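Local coordinates for 3-oxoacyl-[acyl-carrier-protein] synthase, mitochondrial (Arabidopsis thaliana, PDB 2IX4), which catalyses the condensation steps of mitochondrial fatty acid synthesis, lengthening acyl chains by two carbons taken from malonyl-ACP, at residues Arg23-Gly28 with Ser351-Ala356; Ile314-Ala319 with Val380-Leu385; Ile370-Ala375 with Ala412-Phe417. All coordinates share one frame; numbering follows the deposited sequence.

Interaction 1: Arg23-Gly28 with Ser351-Ala356; sequences RRLIDG and SSTKGA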
# COMPACT_ATOMS: atom_id res chain seq x y z
N ARG A 23 -14.94 3.89 26.04
CA ARG A 23 -15.71 3.60 27.26
C ARG A 23 -15.83 2.10 27.48
O ARG A 23 -15.55 1.60 28.57
CB ARG A 23 -17.10 4.23 27.20
CG ARG A 23 -17.66 4.61 28.56
CD ARG A 23 -19.08 4.09 28.81
NE ARG A 23 -19.96 4.16 27.64
CZ ARG A 23 -20.58 3.11 27.10
NH1 ARG A 23 -20.44 1.89 27.61
NH2 ARG A 23 -21.36 3.29 26.04
N ARG A 24 -16.23 1.38 26.43
CA ARG A 24 -16.41 -0.06 26.50
C ARG A 24 -15.09 -0.82 26.67
O ARG A 24 -15.04 -1.84 27.35
CB ARG A 24 -17.18 -0.56 25.27
CG ARG A 24 -18.66 -0.16 25.28
CD ARG A 24 -19.44 -0.73 24.10
NE ARG A 24 -19.26 -2.17 23.96
CZ ARG A 24 -19.77 -2.91 22.97
NH1 ARG A 24 -20.52 -2.34 22.02
NH2 ARG A 24 -19.54 -4.21 22.93
N LEU A 25 -14.02 -0.29 26.06
CA LEU A 25 -12.68 -0.86 26.20
C LEU A 25 -12.22 -0.81 27.66
O LEU A 25 -11.76 -1.82 28.20
CB LEU A 25 -11.67 -0.13 25.30
CG LEU A 25 -10.22 -0.61 25.35
CD1 LEU A 25 -10.04 -1.93 24.59
CD2 LEU A 25 -9.28 0.45 24.79
N ILE A 26 -12.34 0.37 28.27
CA ILE A 26 -11.92 0.58 29.66
C ILE A 26 -12.78 -0.22 30.64
O ILE A 26 -12.27 -0.72 31.65
CB ILE A 26 -11.89 2.10 30.02
CG1 ILE A 26 -10.88 2.86 29.13
CG2 ILE A 26 -11.60 2.33 31.51
CD1 ILE A 26 -9.48 2.23 29.04
N ASP A 27 -14.06 -0.35 30.33
CA ASP A 27 -15.00 -1.14 31.14
C ASP A 27 -14.78 -2.65 31.01
O ASP A 27 -15.43 -3.43 31.71
CB ASP A 27 -16.44 -0.80 30.77
CG ASP A 27 -16.85 0.59 31.21
OD1 ASP A 27 -18.00 0.99 30.91
OD2 ASP A 27 -16.03 1.29 31.85
N GLY A 28 -13.88 -3.05 30.11
CA GLY A 28 -13.50 -4.45 29.95
C GLY A 28 -14.43 -5.27 29.08
O GLY A 28 -14.53 -6.49 29.24
N SER A 351 -0.02 -3.62 27.74
CA SER A 351 -1.18 -4.46 27.50
C SER A 351 -1.41 -4.63 26.01
O SER A 351 -0.88 -3.85 25.20
CB SER A 351 -2.43 -3.84 28.14
OG SER A 351 -2.73 -2.58 27.57
N SER A 352 -2.17 -5.65 25.65
CA SER A 352 -2.72 -5.77 24.30
C SER A 352 -4.24 -5.64 24.37
O SER A 352 -4.88 -6.30 25.19
CB SER A 352 -2.35 -7.10 23.66
OG SER A 352 -3.05 -7.25 22.43
N THR A 353 -4.79 -4.80 23.51
CA THR A 353 -6.23 -4.54 23.49
C THR A 353 -6.98 -5.45 22.51
O THR A 353 -8.20 -5.31 22.32
CB THR A 353 -6.54 -3.05 23.20
OG1 THR A 353 -5.69 -2.59 22.14
CG2 THR A 353 -6.28 -2.21 24.42
N LYS A 354 -6.26 -6.39 21.92
CA LYS A 354 -6.83 -7.32 20.93
C LYS A 354 -7.75 -8.38 21.53
O LYS A 354 -8.52 -9.02 20.81
CB LYS A 354 -5.72 -7.96 20.08
CG LYS A 354 -5.11 -7.00 19.06
CD LYS A 354 -4.27 -7.74 18.03
CE LYS A 354 -3.77 -6.83 16.93
NZ LYS A 354 -2.77 -5.83 17.42
N GLY A 355 -7.68 -8.58 22.84
CA GLY A 355 -8.66 -9.41 23.54
C GLY A 355 -10.06 -8.84 23.41
O GLY A 355 -11.04 -9.59 23.37
N ALA A 356 -10.15 -7.52 23.31
CA ALA A 356 -11.42 -6.79 23.23
C ALA A 356 -11.89 -6.51 21.80
O ALA A 356 -13.07 -6.69 21.48
CB ALA A 356 -11.32 -5.49 24.01
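Leu25, in the final turn of helix 18-26, faces the short helix 354-357 with its CA 6.8 Å from the CA of Ala356, while residues 351-353 lead from strand 349-351 into that helix through a turn. Contact is purely apolar and rests on one leucine. With CG opposite the backbone N (chi1 180°), Leu25 carries its isobutyl end across the gap, where CD1 sits between two methyls: CG2 of Thr353 and CB of Ala356 each lie 3.8 Å from Leu25 CD1. The second branch takes a smaller share, Leu25 CD2 standing 4.0 Å from Thr353 CG2. Both leucine branches thus reach the threonine methyl, the two side chains crossing at about a right angle. Thr353 divides its branches by chemistry: CG2 lies anti to the carbonyl carbon, beside the backbone N (chi1 43° for OG1), which turns the methyl to the leucine, and OG1 goes to a weak hydrogen bond with Asn318 ND2. Phe371 of helix 364-378 touches both Leu25 and Thr353 and extends the apolar patch.

Each segment is shaped by a helix end. Gly28, at positive phi, closes helix 18-26 in a Schellman motif, with Gly28 N bonded to Leu25 O at 3.1 Å. At the start of helix 354-357, Ser352 OG accepts a weak capping bond from Lys354 N; Lys354 NZ forms a salt bridge with Glu368, a potassium ligand. The N-terminal helix thus packs against the strand-to-helix turn leading toward His359, a predicted active-site residue, in the thiolase-type fold of beta-ketoacyl-ACP synthases.

Interaction 2: Ile314-Ala319 with Val380-Leu385; sequences IDYVNA and VAPMTL. With K (potassium ion), chain D.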
# COMPACT_ATOMS: atom_id res chain seq x y z
N ILE A 314 9.35 5.67 29.11
CA ILE A 314 8.13 5.20 28.45
C ILE A 314 7.14 4.66 29.48
O ILE A 314 7.43 3.70 30.20
CB ILE A 314 8.42 4.15 27.34
CG1 ILE A 314 9.43 4.69 26.31
CG2 ILE A 314 7.14 3.69 26.65
CD1 ILE A 314 9.05 6.03 25.67
N ASP A 315 5.97 5.29 29.54
CA ASP A 315 4.97 4.97 30.55
C ASP A 315 4.09 3.78 30.16
O ASP A 315 3.82 2.91 31.00
CB ASP A 315 4.09 6.19 30.85
CG ASP A 315 4.85 7.29 31.57
OD1 ASP A 315 5.91 7.01 32.17
OD2 ASP A 315 4.38 8.44 31.54
N TYR A 316 3.66 3.74 28.90
CA TYR A 316 2.73 2.71 28.43
C TYR A 316 3.10 2.15 27.06
O TYR A 316 3.45 2.89 26.14
CB TYR A 316 1.29 3.24 28.42
CG TYR A 316 0.29 2.29 27.78
CD1 TYR A 316 0.05 1.03 28.34
CD2 TYR A 316 -0.40 2.64 26.63
CE1 TYR A 316 -0.86 0.14 27.76
CE2 TYR A 316 -1.31 1.77 26.03
CZ TYR A 316 -1.53 0.52 26.61
OH TYR A 316 -2.43 -0.36 26.03
N VAL A 317 3.04 0.83 26.93
CA VAL A 317 3.23 0.16 25.65
C VAL A 317 1.96 -0.62 25.29
O VAL A 317 1.54 -1.51 26.02
CB VAL A 317 4.46 -0.79 25.66
CG1 VAL A 317 4.51 -1.64 24.39
CG2 VAL A 317 5.75 0.00 25.82
N ASN A 318 1.33 -0.24 24.17
CA ASN A 318 0.25 -1.04 23.62
C ASN A 318 0.87 -2.07 22.68
O ASN A 318 1.27 -1.75 21.56
CB ASN A 318 -0.78 -0.15 22.92
CG ASN A 318 -2.00 -0.93 22.44
OD1 ASN A 318 -1.96 -1.58 21.40
ND2 ASN A 318 -3.09 -0.85 23.19
N ALA A 319 0.96 -3.31 23.15
CA ALA A 319 1.62 -4.40 22.42
C ALA A 319 0.83 -4.83 21.20
O ALA A 319 -0.39 -4.62 21.13
CB ALA A 319 1.85 -5.59 23.35
N VAL A 380 -5.29 6.79 31.62
CA VAL A 380 -5.82 5.45 31.88
C VAL A 380 -5.20 4.50 30.87
O VAL A 380 -5.25 4.75 29.67
CB VAL A 380 -7.37 5.37 31.75
CG1 VAL A 380 -7.89 4.02 32.24
CG2 VAL A 380 -8.05 6.49 32.50
N ALA A 381 -4.59 3.42 31.35
CA ALA A 381 -4.05 2.40 30.47
C ALA A 381 -5.01 1.22 30.42
O ALA A 381 -5.43 0.72 31.47
CB ALA A 381 -2.67 1.96 30.95
N PRO A 382 -5.39 0.78 29.21
CA PRO A 382 -6.38 -0.29 29.06
C PRO A 382 -5.86 -1.67 29.46
O PRO A 382 -4.65 -1.93 29.41
CB PRO A 382 -6.73 -0.25 27.57
CG PRO A 382 -5.53 0.32 26.92
CD PRO A 382 -4.92 1.28 27.90
N MET A 383 -6.78 -2.55 29.85
CA MET A 383 -6.45 -3.91 30.26
C MET A 383 -6.22 -4.86 29.08
O MET A 383 -6.65 -4.57 27.96
CB MET A 383 -7.58 -4.48 31.14
CG MET A 383 -8.88 -4.75 30.40
SD MET A 383 -10.22 -5.28 31.47
CE MET A 383 -10.80 -3.71 32.11
N THR A 384 -5.55 -5.97 29.35
CA THR A 384 -5.56 -7.13 28.46
C THR A 384 -6.63 -8.07 29.00
O THR A 384 -6.63 -8.41 30.18
CB THR A 384 -4.21 -7.89 28.46
OG1 THR A 384 -3.13 -6.97 28.35
CG2 THR A 384 -4.15 -8.88 27.31
N LEU A 385 -7.55 -8.48 28.13
CA LEU A 385 -8.60 -9.43 28.52
C LEU A 385 -8.09 -10.86 28.48
O LEU A 385 -7.19 -11.19 27.71
CB LEU A 385 -9.84 -9.28 27.63
CG LEU A 385 -10.75 -8.07 27.83
CD1 LEU A 385 -11.84 -8.06 26.77
CD2 LEU A 385 -11.38 -8.05 29.22
K K D . -0.28 -2.03 19.14
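A buried tyrosine hydroxyl resting against the carbons of a proline ring is the odd feature here: Tyr316 OH lies 3.3 Å from Pro382 CG, and no hydrogen bond joins the two segments. Tyr316 belongs to strand 316-318 of the large mixed sheet of this thiolase-type fold, held between strands 349-351 and 411-418, whereas Pro382 follows the short strand 380-381 after helix 364-378. Their ring groups cross obliquely, and Pro382 CD comes to 3.7 Å from Tyr316 CZ. Nearer the base of the phenol, the methyl of Ala381 fills in, its CB 3.9 Å from Tyr316 CD1. Tyr316 CG lies anti to the backbone N (chi1 173°), which extends the ring to Ala381 and Pro382, and Leu25 and Ile26 of helix 18-26 pack on the proline in turn.

The hydroxyl has polar company within this apolar setting. It hydrogen-bonds to Ser351 OG, which also pairs with Pro382 O, so one serine links the tyrosine to the backbone of the loop it touches. Asn318 ND2 donates to Tyr316 OH at 3.0 Å with an N-H...O angle of 142°, the oxygen lying 26° out of the amide plane. Two bonds thus grip the phenol oxygen. The bond to Tyr316 and the contact of OD1 with the potassium ion together set which way round the Asn318 amide sits. The ion also binds Ala319 O, a longer ligand, and is completed by Glu368, Ser414 and Asn415. Tyr316 is therefore a second-shell residue of the metal site, and Asn318 a chelating ligand: its side-chain OD1 and its backbone O each stand 2.9 Å from the potassium.

Interaction 3: Ile370-Ala375 with Ala412-Phe417; sequences IFSILA and AMSNSF. With K (potassium ion), chain D.
Ser372 and Ser414 point at one another's segments, but their hydroxyls look to different partners. Segment 370-375 of helix 364-378 runs almost antiparallel to strand segment 412-417, at 168° with the axes 7.9 Å apart at closest, and the side chains that meet between them are small, serine and alanine. Ser372 and Ala412 meet CB to CB at 3.8 Å, and the alanine methyl also tucks under the helix backbone, with Ala412 CB 3.4 Å from Ser372 O. Farther along the strand, Ser372 OG reaches the flank of the second serine and sits 3.5 Å from Ser414 CB. Its torsion (chi1 -59°) sets the hydroxyl beside the backbone N, and from there it hydrogen-bonds to Glu368 O one turn back in the helix, so this polar atom is satisfied within its own helix.

Ser414 is turned differently. Its OG lies opposite the backbone N and beside the carbonyl carbon (chi1 -174°), which brings it to the potassium ion, 3.0 Å away from Ser414 OG. The next residue adds its backbone oxygen, Asn415 O lying 2.6 Å from the potassium. Met413, on the far face of the strand, reaches instead toward helix 294-307. Glu368 joins the two sides: its backbone carbonyl takes the Ser372 hydroxyl, and its carboxylate binds the same ion through OE1. Close helix-on-sheet packing through alanine and serine thus runs straight into the potassium site, completed by Asn318 and Ala319, within the layered alpha-beta architecture of the thiolase-like ketosynthases.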
# COMPACT_ATOMS: atom_id res chain seq x y z
N ILE A 370 -4.68 5.20 18.38
CA ILE A 370 -5.72 5.99 19.03
C ILE A 370 -5.84 5.64 20.52
O ILE A 370 -5.92 6.53 21.36
CB ILE A 370 -7.08 5.86 18.29
CG1 ILE A 370 -6.98 6.52 16.91
CG2 ILE A 370 -8.22 6.47 19.10
CD1 ILE A 370 -8.14 6.23 15.95
N PHE A 371 -5.81 4.34 20.83
CA PHE A 371 -5.83 3.88 22.22
C PHE A 371 -4.64 4.44 23.01
O PHE A 371 -4.79 4.85 24.16
CB PHE A 371 -5.84 2.35 22.32
CG PHE A 371 -7.11 1.70 21.84
CD1 PHE A 371 -7.13 0.35 21.49
CD2 PHE A 371 -8.30 2.43 21.73
CE1 PHE A 371 -8.29 -0.27 21.05
CE2 PHE A 371 -9.47 1.82 21.29
CZ PHE A 371 -9.47 0.47 20.94
N SER A 372 -3.47 4.47 22.37
CA SER A 372 -2.25 5.01 22.97
C SER A 372 -2.33 6.53 23.20
O SER A 372 -1.91 7.02 24.25
CB SER A 372 -1.03 4.67 22.10
OG SER A 372 -0.90 3.26 21.95
N ILE A 373 -2.88 7.25 22.23
CA ILE A 373 -3.13 8.69 22.35
C ILE A 373 -4.13 8.97 23.47
O ILE A 373 -3.96 9.92 24.24
CB ILE A 373 -3.63 9.30 21.01
CG1 ILE A 373 -2.55 9.20 19.93
CG2 ILE A 373 -4.06 10.77 21.19
CD1 ILE A 373 -3.10 9.18 18.50
N LEU A 374 -5.16 8.14 23.56
CA LEU A 374 -6.19 8.28 24.59
C LEU A 374 -5.68 7.95 26.00
O LEU A 374 -6.13 8.53 26.98
CB LEU A 374 -7.43 7.44 24.26
CG LEU A 374 -8.33 7.97 23.13
CD1 LEU A 374 -9.36 6.93 22.72
CD2 LEU A 374 -9.00 9.28 23.52
N ALA A 375 -4.73 7.02 26.07
CA ALA A 375 -4.05 6.69 27.32
C ALA A 375 -3.34 7.92 27.89
O ALA A 375 -3.44 8.21 29.09
CB ALA A 375 -3.06 5.54 27.12
N ALA A 412 3.44 7.11 25.26
CA ALA A 412 2.79 5.85 24.88
C ALA A 412 3.33 5.35 23.55
O ALA A 412 3.37 6.10 22.57
CB ALA A 412 1.28 6.02 24.82
N MET A 413 3.75 4.09 23.52
CA MET A 413 4.29 3.46 22.32
C MET A 413 3.36 2.34 21.85
O MET A 413 2.83 1.58 22.66
CB MET A 413 5.70 2.92 22.59
CG MET A 413 6.35 2.17 21.43
SD MET A 413 7.98 1.51 21.82
CE MET A 413 9.00 2.96 21.60
N SER A 414 3.17 2.24 20.53
CA SER A 414 2.30 1.23 19.94
C SER A 414 3.01 0.43 18.85
O SER A 414 3.47 1.00 17.86
CB SER A 414 1.03 1.89 19.38
OG SER A 414 0.11 0.91 18.93
N ASN A 415 3.11 -0.88 19.05
CA ASN A 415 3.75 -1.79 18.09
C ASN A 415 2.74 -2.40 17.12
O ASN A 415 1.63 -2.77 17.51
CB ASN A 415 4.45 -2.93 18.84
CG ASN A 415 5.60 -2.44 19.70
OD1 ASN A 415 6.11 -1.34 19.52
ND2 ASN A 415 6.04 -3.29 20.62
N SER A 416 3.14 -2.51 15.85
CA SER A 416 2.34 -3.20 14.83
C SER A 416 3.25 -4.01 13.91
O SER A 416 4.14 -3.44 13.27
CB SER A 416 1.52 -2.21 14.01
OG SER A 416 0.73 -1.39 14.84
N PHE A 417 3.03 -5.32 13.86
CA PHE A 417 3.83 -6.22 13.03
C PHE A 417 2.96 -6.93 11.99
O PHE A 417 1.81 -7.27 12.27
CB PHE A 417 4.57 -7.25 13.89
CG PHE A 417 5.16 -6.69 15.17
CD1 PHE A 417 5.96 -5.55 15.16
CD2 PHE A 417 4.93 -7.33 16.39
CE1 PHE A 417 6.52 -5.05 16.33
CE2 PHE A 417 5.48 -6.83 17.57
CZ PHE A 417 6.27 -5.69 17.54
K K D . -0.28 -2.03 19.14

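Following the chain, helix 18-26 supplies the first segment, and interaction 1 closes a loop of more than three hundred residues when the chain returns at 351-356. Interaction 2 opens before that closure, at strand 316-318, and ends beyond it at 380-385, so the two cross. Interaction 3 begins at 370-375, after interaction 1 has closed, and the two stand in series; its later end, strand 411-418, lies past 380-385, so it crosses interaction 2. Strands 316-318 and 411-418 are neighbours in the mixed sheet, joined by Asn318 N to Met413 O at 2.8 Å. Interactions 2 and 3 both hold potassium ligands; interaction 1 ties the N-terminal helix in beside that site.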